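Local coordinates for putative cell wall hydrolase phosphatase-associated protein (Clostridioides difficile, PDB 7CFL) that probably cleaves peptide bonds in the bacterial cell wall as an autolysin, this chain being its NlpC/P60-type cysteine peptidase catalytic domain, at residues S19-L24 with D105-S110; D63-G68 with G92-V97. All blocks are in the same frame, centred on the assembly; numbering follows the deposited sequence. Where two conformers were deposited one is given.

Interaction 1 (S19-L24 with D105-S110)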
loop_
_atom_site.group_PDB
_atom_site.type_symbol
_atom_site.label_atom_id
_atom_site.label_comp_id
_atom_site.label_asym_id
_atom_site.label_seq_id
_atom_site.Cartn_x
_atom_site.Cartn_y
_atom_site.Cartn_z
ATOM N N SER A 19 3.882 9.224 8.774
ATOM C CA SER A 19 5.161 9.967 8.936
ATOM C C SER A 19 6.343 9.001 8.823
ATOM O O SER A 19 7.326 9.390 8.196
ATOM C CB SER A 19 5.215 10.777 10.196
ATOM O OG SER A 19 4.956 9.972 11.325
ATOM N N PHE A 20 6.245 7.784 9.352
ATOM C CA PHE A 20 7.346 6.788 9.202
ATOM C C PHE A 20 7.488 6.420 7.719
ATOM O O PHE A 20 8.602 6.373 7.194
ATOM C CB PHE A 20 7.060 5.521 9.999
ATOM C CG PHE A 20 8.170 4.525 9.850
ATOM C CD1 PHE A 20 9.438 4.823 10.312
ATOM C CD2 PHE A 20 7.981 3.371 9.098
ATOM C CE1 PHE A 20 10.468 3.911 10.111
ATOM C CE2 PHE A 20 9.016 2.472 8.891
ATOM C CZ PHE A 20 10.255 2.745 9.409
ATOM N N ALA A 21 6.366 6.132 7.049
ATOM C CA ALA A 21 6.338 5.742 5.620
ATOM C C ALA A 21 7.008 6.827 4.781
ATOM O O ALA A 21 7.779 6.471 3.869
ATOM C CB ALA A 21 4.918 5.502 5.161
ATOM N N LYS A 22 6.780 8.103 5.102
ATOM C CA LYS A 22 7.352 9.220 4.298
ATOM C C LYS A 22 8.889 9.263 4.424
ATOM O O LYS A 22 9.525 9.716 3.445
ATOM C CB LYS A 22 6.687 10.546 4.653
ATOM C CG LYS A 22 5.256 10.650 4.150
ATOM C CD LYS A 22 4.766 12.072 4.104
ATOM C CE LYS A 22 3.287 12.130 3.811
ATOM N NZ LYS A 22 2.717 13.468 4.059
ATOM N N THR A 23 9.470 8.792 5.539
ATOM C CA THR A 23 10.954 8.755 5.730
ATOM C C THR A 23 11.571 7.807 4.697
ATOM O O THR A 23 12.792 7.934 4.443
ATOM C CB THR A 23 11.445 8.323 7.121
ATOM O OG1 THR A 23 11.178 6.950 7.412
ATOM C CG2 THR A 23 10.931 9.187 8.248
ATOM N N LEU A 24 10.794 6.875 4.144
ATOM C CA LEU A 24 11.293 5.855 3.191
ATOM C C LEU A 24 11.094 6.299 1.737
ATOM O O LEU A 24 11.377 5.467 0.839
ATOM C CB LEU A 24 10.610 4.519 3.478
ATOM C CG LEU A 24 10.725 3.979 4.903
ATOM C CD1 LEU A 24 9.858 2.752 5.074
ATOM C CD2 LEU A 24 12.164 3.631 5.256
ATOM N N ASP A 105 -4.437 10.337 -2.297
ATOM C CA ASP A 105 -2.987 10.009 -2.329
ATOM C C ASP A 105 -2.742 8.703 -1.566
ATOM O O ASP A 105 -3.340 8.490 -0.497
ATOM C CB ASP A 105 -2.169 11.170 -1.770
ATOM C CG ASP A 105 -1.954 12.314 -2.748
ATOM O OD1 ASP A 105 -2.141 12.108 -3.958
ATOM O OD2 ASP A 105 -1.633 13.407 -2.291
ATOM N N MET A 106 -1.853 7.849 -2.084
ATOM C CA MET A 106 -1.307 6.733 -1.292
ATOM C C MET A 106 0.216 6.766 -1.408
ATOM O O MET A 106 0.736 7.241 -2.440
ATOM C CB MET A 106 -1.787 5.367 -1.786
ATOM C CG MET A 106 -1.464 5.094 -3.266
ATOM S SD MET A 106 -1.939 3.443 -3.726
ATOM C CE MET A 106 -1.549 3.432 -5.464
ATOM N N ILE A 107 0.856 6.277 -0.374
ATOM C CA ILE A 107 2.317 6.004 -0.448
ATOM C C ILE A 107 2.498 4.509 -0.732
ATOM O O ILE A 107 1.832 3.692 -0.115
ATOM C CB ILE A 107 3.059 6.501 0.796
ATOM C CG1 ILE A 107 4.599 6.351 0.651
ATOM C CG2 ILE A 107 2.577 5.787 2.043
ATOM C CD1 ILE A 107 5.346 7.249 1.601
ATOM N N HIS A 108 3.487 4.155 -1.571
ATOM C CA HIS A 108 3.658 2.744 -1.989
ATOM C C HIS A 108 5.039 2.551 -2.589
ATOM O O HIS A 108 5.656 3.532 -3.029
ATOM C CB HIS A 108 2.556 2.268 -2.955
ATOM C CG HIS A 108 2.464 3.016 -4.239
ATOM N ND1 HIS A 108 2.262 2.382 -5.456
ATOM C CD2 HIS A 108 2.608 4.324 -4.525
ATOM C CE1 HIS A 108 2.232 3.278 -6.415
ATOM N NE2 HIS A 108 2.441 4.472 -5.875
ATOM N N ALA A 109 5.394 1.296 -2.724
ATOM C CA ALA A 109 6.646 0.903 -3.397
ATOM C C ALA A 109 6.242 0.608 -4.854
ATOM O O ALA A 109 5.683 -0.481 -5.120
ATOM C CB ALA A 109 7.175 -0.281 -2.694
ATOM N N SER A 110 6.413 1.563 -5.761
ATOM C CA SER A 110 5.861 1.468 -7.131
ATOM C C SER A 110 6.832 0.665 -7.992
ATOM O O SER A 110 7.980 1.107 -8.143
ATOM C CB SER A 110 5.598 2.810 -7.727
ATOM O OG SER A 110 5.445 2.677 -9.125
#
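In this NlpC/P60 domain the N-terminal helix 13-22 is docked onto the central antiparallel sheet where its Ala21 meets Ile107 of strand 105-110. A single branched side chain does nearly all the work from the strand. Its CG1 runs anti to the backbone N (chi1 -174°), and the nearly extended second torsion carries CD1 out to the last turn of the helix, where Ile107 CD1 lies 3.4 Å from Ala21 O and 3.6 Å from Ala21 C. The same methyl is also near the alanine side chain, with Ile107 CD1 4.0 Å from Ala21 CB. The other branch meets that alanine methyl alone: Ile107 CG2 is 3.9 Å from Ala21 CB. In this papain-like fold the contact joins helix 13-22 to strand 105-110, with Phe44 of helix 41-53 and Leu25 also packing on Ile107. Ala21 O is not left to hydrocarbon alone, since Leu24 N donates a hydrogen bond to it at 3.1 Å. At the exposed margin, Lys22 lays its aliphatic stem beside the isoleucine's terminal methyl, with Lys22 CG 4.3 Å from Ile107 CD1.

Interaction 2 (D63-G68 with G92-V97)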
loop_
_atom_site.group_PDB
_atom_site.type_symbol
_atom_site.label_atom_id
_atom_site.label_comp_id
_atom_site.label_asym_id
_atom_site.label_seq_id
_atom_site.Cartn_x
_atom_site.Cartn_y
_atom_site.Cartn_z
ATOM N N ASP A 63 -3.066 -11.517 0.387
ATOM C CA ASP A 63 -3.358 -11.930 1.782
ATOM C C ASP A 63 -3.624 -10.674 2.627
ATOM O O ASP A 63 -4.574 -10.681 3.431
ATOM C CB ASP A 63 -2.192 -12.784 2.315
ATOM C CG ASP A 63 -2.065 -14.132 1.604
ATOM O OD1 ASP A 63 -3.046 -14.561 1.026
ATOM O OD2 ASP A 63 -0.949 -14.741 1.589
ATOM N N GLN A 64 -2.874 -9.589 2.429
ATOM C CA GLN A 64 -3.137 -8.310 3.137
ATOM C C GLN A 64 -4.568 -7.872 2.788
ATOM O O GLN A 64 -5.251 -7.412 3.697
ATOM C CB GLN A 64 -2.125 -7.233 2.782
ATOM C CG GLN A 64 -0.693 -7.564 3.197
ATOM C CD GLN A 64 0.162 -6.351 2.945
ATOM O OE1 GLN A 64 -0.284 -5.294 2.511
ATOM N NE2 GLN A 64 1.459 -6.516 3.119
ATOM N N SER A 65 -5.005 -8.121 1.556
ATOM C CA SER A 65 -6.374 -7.771 1.057
ATOM C C SER A 65 -7.470 -8.514 1.816
ATOM O O SER A 65 -8.676 -8.125 1.627
ATOM C CB SER A 65 -6.478 -8.018 -0.448
ATOM O OG SER A 65 -7.704 -7.516 -0.975
ATOM N N LYS A 66 -7.157 -9.601 2.527
ATOM C CA LYS A 66 -8.181 -10.427 3.242
ATOM C C LYS A 66 -8.080 -10.173 4.753
ATOM O O LYS A 66 -8.699 -10.935 5.513
ATOM C CB LYS A 66 -7.948 -11.911 2.925
ATOM C CG LYS A 66 -8.165 -12.313 1.473
ATOM C CD LYS A 66 -7.990 -13.803 1.214
ATOM C CE LYS A 66 -6.612 -14.171 0.706
ATOM N NZ LYS A 66 -6.495 -15.614 0.386
ATOM N N TYR A 67 -7.248 -9.205 5.182
ATOM C CA TYR A 67 -6.885 -9.030 6.612
ATOM C C TYR A 67 -7.450 -7.714 7.149
ATOM O O TYR A 67 -7.210 -6.668 6.566
ATOM C CB TYR A 67 -5.356 -9.106 6.797
ATOM C CG TYR A 67 -4.929 -8.894 8.227
ATOM C CD1 TYR A 67 -5.046 -9.905 9.181
ATOM C CD2 TYR A 67 -4.487 -7.654 8.661
ATOM C CE1 TYR A 67 -4.719 -9.685 10.512
ATOM C CE2 TYR A 67 -4.157 -7.427 9.993
ATOM C CZ TYR A 67 -4.241 -8.447 10.917
ATOM O OH TYR A 67 -3.919 -8.178 12.223
ATOM N N GLY A 68 -8.139 -7.773 8.282
ATOM C CA GLY A 68 -8.621 -6.568 8.970
ATOM C C GLY A 68 -10.008 -6.195 8.472
ATOM O O GLY A 68 -10.645 -6.990 7.773
ATOM N N GLY A 92 -8.684 -10.754 -11.735
ATOM C CA GLY A 92 -9.050 -9.736 -10.731
ATOM C C GLY A 92 -8.253 -9.940 -9.447
ATOM O O GLY A 92 -8.602 -9.319 -8.415
ATOM N N SER A 93 -7.206 -10.773 -9.497
ATOM C CA SER A 93 -6.355 -11.113 -8.324
ATOM C C SER A 93 -5.616 -9.851 -7.864
ATOM O O SER A 93 -5.097 -9.115 -8.727
ATOM C CB SER A 93 -5.395 -12.235 -8.632
ATOM O OG SER A 93 -4.569 -12.512 -7.511
ATOM N N VAL A 94 -5.622 -9.580 -6.559
ATOM C CA VAL A 94 -4.867 -8.443 -5.972
ATOM C C VAL A 94 -3.362 -8.707 -6.172
ATOM O O VAL A 94 -2.910 -9.814 -5.855
ATOM C CB VAL A 94 -5.226 -8.245 -4.493
ATOM C CG1 VAL A 94 -4.260 -7.292 -3.806
ATOM C CG2 VAL A 94 -6.679 -7.783 -4.328
ATOM N N SER A 95 -2.660 -7.722 -6.717
ATOM C CA SER A 95 -1.212 -7.773 -7.052
ATOM C C SER A 95 -0.452 -6.516 -6.572
ATOM O O SER A 95 0.796 -6.461 -6.767
ATOM C CB SER A 95 -1.062 -7.960 -8.538
ATOM O OG SER A 95 -1.759 -6.941 -9.245
ATOM N N HIS A 96 -1.142 -5.532 -5.978
ATOM C CA HIS A 96 -0.507 -4.268 -5.521
ATOM C C HIS A 96 -1.246 -3.724 -4.297
ATOM O O HIS A 96 -2.454 -4.026 -4.088
ATOM C CB HIS A 96 -0.424 -3.253 -6.673
ATOM C CG HIS A 96 0.529 -2.132 -6.419
ATOM N ND1 HIS A 96 1.916 -2.323 -6.336
ATOM C CD2 HIS A 96 0.305 -0.819 -6.202
ATOM C CE1 HIS A 96 2.485 -1.159 -6.106
ATOM N NE2 HIS A 96 1.513 -0.215 -6.012
ATOM N N VAL A 97 -0.534 -2.968 -3.484
ATOM C CA VAL A 97 -1.061 -2.382 -2.221
ATOM C C VAL A 97 -0.290 -1.096 -1.960
ATOM O O VAL A 97 0.953 -1.059 -2.183
ATOM C CB VAL A 97 -0.932 -3.359 -1.031
ATOM C CG1 VAL A 97 0.509 -3.814 -0.764
ATOM C CG2 VAL A 97 -1.488 -2.798 0.251
#
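Gln64 and Val97 meet at about a right angle, the amide end of the one set against the branched end of the other. Gln64 OE1 lies 3.6 Å from Val97 CG2 and 3.7 Å from Val97 CG1, so the oxygen rests on both methyls of the valine. The glutamine reaches there because its chain is extended beyond CG (chi2 -173°). Its amide is held by polar partners elsewhere: Thr45 is hydrogen-bonded to OE1, while NE2 is bonded to the carbonyl oxygens of Ser42 and Pro58. All three bonds fix the rotation of the amide, and those to Thr45 and Ser42 tie helix 61-64 to the start of helix 41-53, which in NlpC/P60 peptidases carries the nucleophilic cysteine at its N-terminal end. Cys41, the first residue of that helix, probably takes that place; both it and Ser42 touch Val97.

Between Val94 and Val97, as the segment enters strand 96-102, Ser95 and His96 both face Phe84 in a classic beta bulge. The second pair involves Ser65, second residue of the type I turn from Gln64 to Tyr67. With OG anti to its backbone N (chi1 -172°), Ser65 brings OG within 3.5 Å of Val94 CG2. The serine methylene shares in the packing, Ser65 CB lying 3.9 Å from Val94 CG2 and 4.1 Å from Val94 CG1. As with the glutamine, the polar atom that meets hydrocarbon is hydrogen-bonded outside the contact, here with Asn133 of strand 131-136. Phe83 of strand 81-84 packs against all four side chains.

The centres of interactions 1 and 2 lie about 18 Å apart, on opposite sides of the chain's centre, yet both end on one antiparallel sheet. Strands 96-102 and 105-110 are consecutive in sequence and adjacent in that sheet, and interaction 2 falls, in sequence, between the segments of interaction 1. In the conformer of His96 described here, His108 ND1 and His96 NE2 are 2.8 Å apart, a probable hydrogen bond, with the rings at about 80°. With Cys41 beside His96, that conformer is consistent with the Cys-His-His centre of NlpC/P60 peptidases. Helix 13-22 meets strand 105-110, whereas helix 61-64 and the turn from Gln64 meet the start of strand 96-102 and the residues just before it.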